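Local coordinates for penicillin-binding protein (PDB 3TG9) that probably binds beta-lactam antibiotics through a serine-based active site, as a penicillin-binding protein of the beta-lactamase family, at residues P104-E109 against D117-V122; R128-F133 against T171-V176. All coordinates share one frame; numbering follows the deposited sequence.

Interaction 1. Residues P104-E109 against D117-V122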
ATOM      1  N   PRO B 104     -11.038  13.791  24.169  1.00 38.94           N
ATOM      2  CA  PRO B 104     -11.423  12.501  23.588  1.00 38.24           C
ATOM      3  C   PRO B 104     -10.330  12.039  22.631  1.00 39.16           C
ATOM      4  O   PRO B 104      -9.637  12.871  22.045  1.00 37.28           O
ATOM      5  CB  PRO B 104     -12.691  12.833  22.808  1.00 37.51           C
ATOM      6  CG  PRO B 104     -12.546  14.276  22.449  1.00 38.47           C
ATOM      7  CD  PRO B 104     -11.771  14.918  23.566  1.00 42.66           C
ATOM      8  N   ASP B 105     -10.181  10.728  22.486  1.00 40.03           N
ATOM      9  CA  ASP B 105      -9.148  10.140  21.640  1.00 33.39           C
ATOM     10  C   ASP B 105      -9.834   9.537  20.422  1.00 39.55           C
ATOM     11  O   ASP B 105     -11.021   9.219  20.477  1.00 36.06           O
ATOM     12  CB  ASP B 105      -8.442   9.042  22.433  1.00 37.46           C
ATOM     13  CG  ASP B 105      -7.051   8.725  21.906  1.00 38.06           C
ATOM     14  OD1 ASP B 105      -6.742   9.073  20.743  1.00 30.52           O
ATOM     15  OD2 ASP B 105      -6.274   8.120  22.679  1.00 33.67           O
ATOM     16  N   TYR B 106      -9.112   9.380  19.316  1.00 36.58           N
ATOM     17  CA  TYR B 106      -9.670   8.637  18.190  1.00 37.10           C
ATOM     18  C   TYR B 106      -9.304   7.158  18.308  1.00 36.11           C
ATOM     19  O   TYR B 106      -9.843   6.312  17.597  1.00 35.78           O
ATOM     20  CB  TYR B 106      -9.216   9.223  16.851  1.00 37.87           C
ATOM     21  CG  TYR B 106      -7.749   9.015  16.520  1.00 34.09           C
ATOM     22  CD1 TYR B 106      -7.346   7.993  15.668  1.00 36.06           C
ATOM     23  CD2 TYR B 106      -6.774   9.850  17.046  1.00 35.46           C
ATOM     24  CE1 TYR B 106      -6.009   7.799  15.351  1.00 32.88           C
ATOM     25  CE2 TYR B 106      -5.432   9.665  16.735  1.00 36.95           C
ATOM     26  CZ  TYR B 106      -5.057   8.638  15.891  1.00 36.23           C
ATOM     27  OH  TYR B 106      -3.727   8.454  15.587  1.00 32.84           O
ATOM     28  N   PHE B 107      -8.396   6.860  19.233  1.00 35.85           N
ATOM     29  CA  PHE B 107      -7.920   5.497  19.461  1.00 39.43           C
ATOM     30  C   PHE B 107      -7.489   5.345  20.917  1.00 42.56           C
ATOM     31  O   PHE B 107      -6.319   5.556  21.267  1.00 40.84           O
ATOM     32  CB  PHE B 107      -6.756   5.157  18.508  1.00 37.40           C
ATOM     33  CG  PHE B 107      -6.332   3.709  18.552  1.00 42.95           C
ATOM     34  CD1 PHE B 107      -7.216   2.703  18.202  1.00 48.07           C
ATOM     35  CD2 PHE B 107      -5.045   3.354  18.930  1.00 44.04           C
ATOM     36  CE1 PHE B 107      -6.832   1.370  18.245  1.00 49.13           C
ATOM     37  CE2 PHE B 107      -4.655   2.021  18.973  1.00 45.65           C
ATOM     38  CZ  PHE B 107      -5.552   1.032  18.629  1.00 45.20           C
ATOM     39  N   ASP B 108      -8.447   4.999  21.769  1.00 45.20           N
ATOM     40  CA  ASP B 108      -8.191   4.822  23.195  1.00 44.08           C
ATOM     41  C   ASP B 108      -7.608   3.439  23.439  1.00 46.04           C
ATOM     42  O   ASP B 108      -8.329   2.440  23.441  1.00 44.67           O
ATOM     43  CB  ASP B 108      -9.488   4.993  23.981  1.00 48.49           C
ATOM     44  CG  ASP B 108      -9.268   5.013  25.474  1.00 47.33           C
ATOM     45  OD1 ASP B 108     -10.109   5.610  26.170  1.00 53.56           O
ATOM     46  OD2 ASP B 108      -8.266   4.440  25.952  1.00 45.40           O
ATOM     47  N   GLU B 109      -6.298   3.396  23.653  1.00 44.42           N
ATOM     48  CA  GLU B 109      -5.561   2.140  23.744  1.00 48.90           C
ATOM     49  C   GLU B 109      -5.880   1.351  25.010  1.00 47.48           C
ATOM     50  O   GLU B 109      -5.487   0.192  25.148  1.00 47.81           O
ATOM     51  CB  GLU B 109      -4.054   2.406  23.629  1.00 46.87           C
ATOM     52  CG  GLU B 109      -3.678   3.158  22.346  1.00 47.34           C
ATOM     53  CD  GLU B 109      -2.176   3.182  22.075  1.00 49.10           C
ATOM     54  OE1 GLU B 109      -1.692   4.168  21.472  1.00 38.61           O
ATOM     55  OE2 GLU B 109      -1.483   2.217  22.469  1.00 53.96           O
ATOM     56  N   ASP B 117      -9.086  -1.382  12.265  1.00 50.64           N
ATOM     57  CA  ASP B 117     -10.528  -1.171  12.110  1.00 50.20           C
ATOM     58  C   ASP B 117     -10.950   0.304  12.054  1.00 49.62           C
ATOM     59  O   ASP B 117     -12.092   0.621  11.694  1.00 44.88           O
ATOM     60  CB  ASP B 117     -11.294  -1.877  13.222  1.00 55.41           C
ATOM     61  CG  ASP B 117     -12.783  -1.936  12.951  1.00 65.14           C
ATOM     62  OD1 ASP B 117     -13.174  -2.517  11.909  1.00 66.49           O
ATOM     63  OD2 ASP B 117     -13.561  -1.402  13.777  1.00 64.83           O
ATOM     64  N   LEU B 118     -10.031   1.196  12.414  1.00 45.13           N
ATOM     65  CA  LEU B 118     -10.281   2.633  12.358  1.00 42.08           C
ATOM     66  C   LEU B 118     -10.406   3.106  10.917  1.00 38.58           C
ATOM     67  O   LEU B 118     -11.075   4.100  10.624  1.00 38.85           O
ATOM     68  CB  LEU B 118      -9.137   3.397  13.026  1.00 41.12           C
ATOM     69  CG  LEU B 118      -9.087   3.473  14.553  1.00 41.15           C
ATOM     70  CD1 LEU B 118      -9.068   2.087  15.173  1.00 46.78           C
ATOM     71  CD2 LEU B 118      -7.870   4.270  14.974  1.00 36.84           C
ATOM     72  N   TRP B 119      -9.743   2.391  10.020  1.00 36.52           N
ATOM     73  CA  TRP B 119      -9.656   2.811   8.630  1.00 38.97           C
ATOM     74  C   TRP B 119     -10.601   2.033   7.743  1.00 36.11           C
ATOM     75  O   TRP B 119     -10.476   2.057   6.524  1.00 37.39           O
ATOM     76  CB  TRP B 119      -8.229   2.633   8.142  1.00 36.03           C
ATOM     77  CG  TRP B 119      -7.277   2.995   9.182  1.00 35.46           C
ATOM     78  CD1 TRP B 119      -6.256   2.231   9.660  1.00 37.74           C
ATOM     79  CD2 TRP B 119      -7.259   4.215   9.936  1.00 37.08           C
ATOM     80  NE1 TRP B 119      -5.592   2.903  10.653  1.00 34.75           N
ATOM     81  CE2 TRP B 119      -6.187   4.123  10.843  1.00 34.05           C
ATOM     82  CE3 TRP B 119      -8.042   5.378   9.921  1.00 32.88           C
ATOM     83  CZ2 TRP B 119      -5.874   5.150  11.740  1.00 34.70           C
ATOM     84  CZ3 TRP B 119      -7.731   6.394  10.809  1.00 37.83           C
ATOM     85  CH2 TRP B 119      -6.652   6.274  11.704  1.00 34.52           C
ATOM     86  N   LYS B 120     -11.550   1.345   8.361  1.00 39.44           N
ATOM     87  CA  LYS B 120     -12.516   0.550   7.621  1.00 41.70           C
ATOM     88  C   LYS B 120     -13.409   1.421   6.735  1.00 38.30           C
ATOM     89  O   LYS B 120     -13.766   1.027   5.627  1.00 42.65           O
ATOM     90  CB  LYS B 120     -13.371  -0.270   8.587  1.00 45.03           C
ATOM     91  CG  LYS B 120     -14.185  -1.348   7.903  1.00 51.16           C
ATOM     92  CD  LYS B 120     -15.312  -1.858   8.793  1.00 57.45           C
ATOM     93  CE  LYS B 120     -16.176  -2.873   8.048  1.00 69.62           C
ATOM     94  NZ  LYS B 120     -16.630  -2.373   6.708  1.00 67.01           N
ATOM     95  N   ASP B 121     -13.758   2.605   7.229  1.00 37.88           N
ATOM     96  CA  ASP B 121     -14.664   3.515   6.535  1.00 37.69           C
ATOM     97  C   ASP B 121     -13.959   4.803   6.136  1.00 41.63           C
ATOM     98  O   ASP B 121     -14.363   5.476   5.188  1.00 42.21           O
ATOM     99  CB  ASP B 121     -15.857   3.846   7.429  1.00 43.84           C
ATOM    100  CG  ASP B 121     -16.842   2.695   7.535  1.00 51.50           C
ATOM    101  OD1 ASP B 121     -17.010   1.959   6.535  1.00 51.33           O
ATOM    102  OD2 ASP B 121     -17.448   2.526   8.617  1.00 55.47           O
ATOM    103  N   VAL B 122     -12.909   5.142   6.874  1.00 38.39           N
ATOM    104  CA  VAL B 122     -12.078   6.295   6.567  1.00 36.63           C
ATOM    105  C   VAL B 122     -10.803   5.826   5.866  1.00 34.36           C
ATOM    106  O   VAL B 122     -10.039   5.052   6.435  1.00 34.53           O
ATOM    107  CB  VAL B 122     -11.678   7.033   7.864  1.00 42.83           C
ATOM    108  CG1 VAL B 122     -10.749   8.206   7.550  1.00 37.98           C
ATOM    109  CG2 VAL B 122     -12.919   7.491   8.630  1.00 36.80           C
TER

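Interaction 2. Residues R128-F133 against T171-V176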
ATOM      1  N   ARG B 128      -3.218  12.647   5.510  1.00 36.16           N
ATOM      2  CA  ARG B 128      -1.921  13.138   5.068  1.00 36.68           C
ATOM      3  C   ARG B 128      -1.445  14.366   5.842  1.00 39.38           C
ATOM      4  O   ARG B 128      -0.247  14.640   5.910  1.00 39.32           O
ATOM      5  CB  ARG B 128      -1.978  13.398   3.568  1.00 37.17           C
ATOM      6  CG  ARG B 128      -2.699  12.285   2.843  1.00 34.72           C
ATOM      7  CD  ARG B 128      -2.161  12.083   1.451  1.00 33.56           C
ATOM      8  NE  ARG B 128      -0.836  11.482   1.454  1.00 36.37           N
ATOM      9  CZ  ARG B 128      -0.480  10.400   0.758  1.00 36.34           C
ATOM     10  NH1 ARG B 128       0.766   9.959   0.834  1.00 33.63           N
ATOM     11  NH2 ARG B 128      -1.349   9.753  -0.014  1.00 29.83           N
ATOM     12  N   ARG B 129      -2.388  15.090   6.432  1.00 37.34           N
ATOM     13  CA  ARG B 129      -2.063  16.230   7.271  1.00 35.92           C
ATOM     14  C   ARG B 129      -2.653  15.971   8.639  1.00 35.84           C
ATOM     15  O   ARG B 129      -3.621  15.222   8.772  1.00 36.88           O
ATOM     16  CB  ARG B 129      -2.650  17.518   6.702  1.00 38.00           C
ATOM     17  CG  ARG B 129      -2.252  17.826   5.270  1.00 37.38           C
ATOM     18  CD  ARG B 129      -0.763  18.089   5.147  1.00 43.27           C
ATOM     19  NE  ARG B 129      -0.225  18.810   6.299  1.00 40.15           N
ATOM     20  CZ  ARG B 129      -0.295  20.128   6.461  1.00 45.53           C
ATOM     21  NH1 ARG B 129      -0.892  20.889   5.547  1.00 43.62           N
ATOM     22  NH2 ARG B 129       0.231  20.691   7.543  1.00 42.74           N
ATOM     23  N   LEU B 130      -2.070  16.585   9.658  1.00 34.00           N
ATOM     24  CA  LEU B 130      -2.531  16.376  11.017  1.00 34.54           C
ATOM     25  C   LEU B 130      -3.990  16.790  11.179  1.00 35.26           C
ATOM     26  O   LEU B 130      -4.739  16.171  11.932  1.00 33.27           O
ATOM     27  CB  LEU B 130      -1.638  17.128  12.001  1.00 32.74           C
ATOM     28  CG  LEU B 130      -0.166  16.704  12.035  1.00 33.33           C
ATOM     29  CD1 LEU B 130       0.525  17.325  13.218  1.00 33.66           C
ATOM     30  CD2 LEU B 130      -0.038  15.199  12.081  1.00 32.44           C
ATOM     31  N   LYS B 131      -4.400  17.834  10.468  1.00 36.69           N
ATOM     32  CA  LYS B 131      -5.782  18.286  10.566  1.00 37.52           C
ATOM     33  C   LYS B 131      -6.771  17.221  10.122  1.00 35.76           C
ATOM     34  O   LYS B 131      -7.936  17.245  10.520  1.00 33.35           O
ATOM     35  CB  LYS B 131      -6.005  19.601   9.810  1.00 40.93           C
ATOM     36  CG  LYS B 131      -4.915  19.971   8.814  1.00 45.47           C
ATOM     37  CD  LYS B 131      -5.238  19.482   7.417  1.00 44.70           C
ATOM     38  CE  LYS B 131      -6.628  19.927   6.997  1.00 53.33           C
ATOM     39  NZ  LYS B 131      -6.788  21.397   7.148  1.00 61.46           N
ATOM     40  N   ASP B 132      -6.304  16.270   9.321  1.00 35.54           N
ATOM     41  CA  ASP B 132      -7.190  15.222   8.819  1.00 35.99           C
ATOM     42  C   ASP B 132      -7.677  14.319   9.953  1.00 36.04           C
ATOM     43  O   ASP B 132      -8.672  13.611   9.812  1.00 35.09           O
ATOM     44  CB  ASP B 132      -6.504  14.399   7.720  1.00 32.55           C
ATOM     45  CG  ASP B 132      -6.196  15.222   6.483  1.00 33.40           C
ATOM     46  OD1 ASP B 132      -7.014  16.097   6.131  1.00 37.23           O
ATOM     47  OD2 ASP B 132      -5.138  15.001   5.860  1.00 31.32           O
ATOM     48  N   PHE B 133      -6.982  14.352  11.082  1.00 35.69           N
ATOM     49  CA  PHE B 133      -7.385  13.555  12.234  1.00 33.88           C
ATOM     50  C   PHE B 133      -8.485  14.232  13.051  1.00 34.85           C
ATOM     51  O   PHE B 133      -9.217  13.564  13.775  1.00 33.37           O
ATOM     52  CB  PHE B 133      -6.181  13.246  13.130  1.00 33.75           C
ATOM     53  CG  PHE B 133      -5.166  12.320  12.500  1.00 35.74           C
ATOM     54  CD1 PHE B 133      -5.070  10.996  12.909  1.00 34.47           C
ATOM     55  CD2 PHE B 133      -4.308  12.774  11.509  1.00 33.81           C
ATOM     56  CE1 PHE B 133      -4.139  10.142  12.344  1.00 34.11           C
ATOM     57  CE2 PHE B 133      -3.378  11.923  10.933  1.00 35.02           C
ATOM     58  CZ  PHE B 133      -3.296  10.604  11.350  1.00 36.91           C
ATOM     59  N   THR B 171       4.854  22.678   8.250  1.00 42.77           N
ATOM     60  CA  THR B 171       4.151  21.443   8.600  1.00 37.40           C
ATOM     61  C   THR B 171       4.867  20.782   9.762  1.00 37.56           C
ATOM     62  O   THR B 171       6.046  21.037   9.984  1.00 33.28           O
ATOM     63  CB  THR B 171       4.086  20.440   7.427  1.00 37.23           C
ATOM     64  OG1 THR B 171       5.413  20.062   7.037  1.00 38.41           O
ATOM     65  CG2 THR B 171       3.351  21.051   6.230  1.00 37.99           C
ATOM     66  N   PHE B 172       4.155  19.933  10.499  1.00 33.88           N
ATOM     67  CA  PHE B 172       4.763  19.225  11.611  1.00 34.14           C
ATOM     68  C   PHE B 172       6.025  18.487  11.181  1.00 33.74           C
ATOM     69  O   PHE B 172       7.084  18.639  11.792  1.00 32.34           O
ATOM     70  CB  PHE B 172       3.786  18.246  12.261  1.00 31.45           C
ATOM     71  CG  PHE B 172       4.409  17.431  13.355  1.00 33.36           C
ATOM     72  CD1 PHE B 172       4.663  17.995  14.597  1.00 29.79           C
ATOM     73  CD2 PHE B 172       4.775  16.113  13.133  1.00 32.26           C
ATOM     74  CE1 PHE B 172       5.253  17.250  15.604  1.00 30.84           C
ATOM     75  CE2 PHE B 172       5.374  15.364  14.137  1.00 31.94           C
ATOM     76  CZ  PHE B 172       5.613  15.935  15.374  1.00 29.12           C
ATOM     77  N   GLN B 173       5.896  17.697  10.122  1.00 31.99           N
ATOM     78  CA  GLN B 173       7.000  16.920   9.563  1.00 31.14           C
ATOM     79  C   GLN B 173       8.198  17.792   9.178  1.00 36.45           C
ATOM     80  O   GLN B 173       9.359  17.447   9.455  1.00 35.60           O
ATOM     81  CB  GLN B 173       6.507  16.120   8.349  1.00 29.19           C
ATOM     82  CG  GLN B 173       5.411  15.085   8.671  1.00 30.17           C
ATOM     83  CD  GLN B 173       4.016  15.690   8.852  1.00 33.64           C
ATOM     84  OE1 GLN B 173       3.820  16.896   8.695  1.00 35.44           O
ATOM     85  NE2 GLN B 173       3.035  14.839   9.173  1.00 34.52           N
ATOM     86  N   GLU B 174       7.910  18.919   8.537  1.00 32.86           N
ATOM     87  CA  GLU B 174       8.946  19.869   8.170  1.00 38.07           C
ATOM     88  C   GLU B 174       9.680  20.375   9.408  1.00 36.35           C
ATOM     89  O   GLU B 174      10.910  20.450   9.422  1.00 36.75           O
ATOM     90  CB  GLU B 174       8.349  21.047   7.399  1.00 37.03           C
ATOM     91  CG  GLU B 174       8.137  20.772   5.927  1.00 42.77           C
ATOM     92  CD  GLU B 174       7.326  21.858   5.247  1.00 44.11           C
ATOM     93  OE1 GLU B 174       6.641  22.629   5.950  1.00 44.69           O
ATOM     94  OE2 GLU B 174       7.360  21.929   4.001  1.00 49.58           O
ATOM     95  N   TYR B 175       8.924  20.721  10.447  1.00 35.48           N
ATOM     96  CA  TYR B 175       9.532  21.222  11.668  1.00 36.71           C
ATOM     97  C   TYR B 175      10.500  20.196  12.262  1.00 36.63           C
ATOM     98  O   TYR B 175      11.653  20.515  12.562  1.00 36.95           O
ATOM     99  CB  TYR B 175       8.483  21.631  12.707  1.00 39.81           C
ATOM    100  CG  TYR B 175       9.120  22.299  13.916  1.00 39.26           C
ATOM    101  CD1 TYR B 175       9.156  23.684  14.030  1.00 40.70           C
ATOM    102  CD2 TYR B 175       9.729  21.545  14.914  1.00 38.69           C
ATOM    103  CE1 TYR B 175       9.762  24.303  15.115  1.00 39.99           C
ATOM    104  CE2 TYR B 175      10.337  22.158  16.008  1.00 38.24           C
ATOM    105  CZ  TYR B 175      10.348  23.536  16.101  1.00 38.19           C
ATOM    106  OH  TYR B 175      10.949  24.159  17.180  1.00 44.83           O
ATOM    107  N   VAL B 176      10.035  18.961  12.413  1.00 34.95           N
ATOM    108  CA  VAL B 176      10.826  17.942  13.094  1.00 35.26           C
ATOM    109  C   VAL B 176      12.074  17.546  12.316  1.00 36.06           C
ATOM    110  O   VAL B 176      13.160  17.437  12.886  1.00 35.38           O
ATOM    111  CB  VAL B 176       9.985  16.691  13.423  1.00 33.55           C
ATOM    112  CG1 VAL B 176      10.871  15.573  13.950  1.00 31.72           C
ATOM    113  CG2 VAL B 176       8.904  17.036  14.439  1.00 30.31           C
TER
HETATM  114  O   HOH W   1       0.282  14.090   8.602  1.00 39.76           O
HETATM  115  O   HOH W   2       0.801  17.797   8.699  1.00 34.49           O

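Interaction 1. Residues P104-E109 against D117-V122
A single leucine carries most of this contact: Leu118 spreads its two methyls against consecutive aromatics of the facing loop, CD2 touching both Tyr106 and Phe107 and CD1 only Phe107. The shared CD2 branch lies 3.8 Å from Tyr106 CD1. The other branch, Leu118 CD1, comes to 3.6 Å from Phe107 CD1. The leucine meets both rings obliquely, and its side chain runs at about a right angle to each of theirs. Differing first torsions help bring both rings to the leucine: Phe107 has CG anti to its backbone N (chi1 -172°), whereas Tyr106 holds CG between N and the carbonyl carbon (chi1 70°). Trp119 adds a looser touch, its CH2 4.0 Å from Tyr106 CE1, and one face of its indole lies under CB of the adjacent Leu118, within the same segment. Behind the pair, Asp105 closes an Asx turn, its OD1 accepting from Phe107 N at 3.1 Å from above the carboxylate plane. The same carboxylate receives the backbone of Asn154 and Ala155, tying the turn to the start of helix 155-168. Phe115 packs edge-to-face on both Phe107 and Trp119. The contact across the gap is apolar, so fit of shape does the work, while Asp227 takes up Tyr106 OH; the Tyr106 side chain lies near, without touching, what is probably the SxxK site.

Interaction 2. Residues R128-F133 against T171-V176
Thr171 lays its methyl over one face of the Arg129 guanidinium, with CG2 3.4 Å from Arg129 NH2 and displaced toward the rim of the flat group. The two side chains cross at about a right angle, and the arginine reaches this place by bending at chi2 and chi3 (-65° and -37°). In the guanidinium plane, water 2 sits at the edge and accepts from Arg129 NE at 2.8 Å; it also accepts from Leu130 N and donates to Gln173 OE1, bridging loop and helix. NH2 forms a salt bridge with Glu165, which in turn accepts from Phe172 N. Beside this polar patch, Leu130 CD1 comes to 3.5 Å from Phe172 CB, touching the root of the side chain while the ring leads on toward Thr61 of helix 58-70. Thr171 is also the N-cap of helix 172-182: its OG1 accepts from Glu174 N at 3.1 Å, and Thr171 N in turn donates to Glu174 OE1 at 2.9 Å, completing a capping box. With OG1 committed to the cap, the methyl is what Thr171 offers the arginine. A positive charge beside a helix start would ordinarily be unfavourable, and Glu165 probably offsets it, pairing with the guanidinium and the first turn together.

Both contacts draw on the long loop region between helices 93-98 and 155-168, yet they use it differently. Interaction 1 folds that region on itself, loop against loop and partly buried, and relies on aromatic and aliphatic side chains. Interaction 2 is the more buried; it joins the later part of the loop to the start of helix 172-182, and mixes apolar packing with a water bridge, next to a bond from Arg129 to Glu165 of helix 155-168. The centres of interactions 1 and 2 are about 18 Å apart. They meet where Phe133 of 128-133 packs edge-to-face with Tyr106 of 104-109. The second subunit reaches the 117-122 side of interaction 1, whereas interaction 2 is internal to the chain.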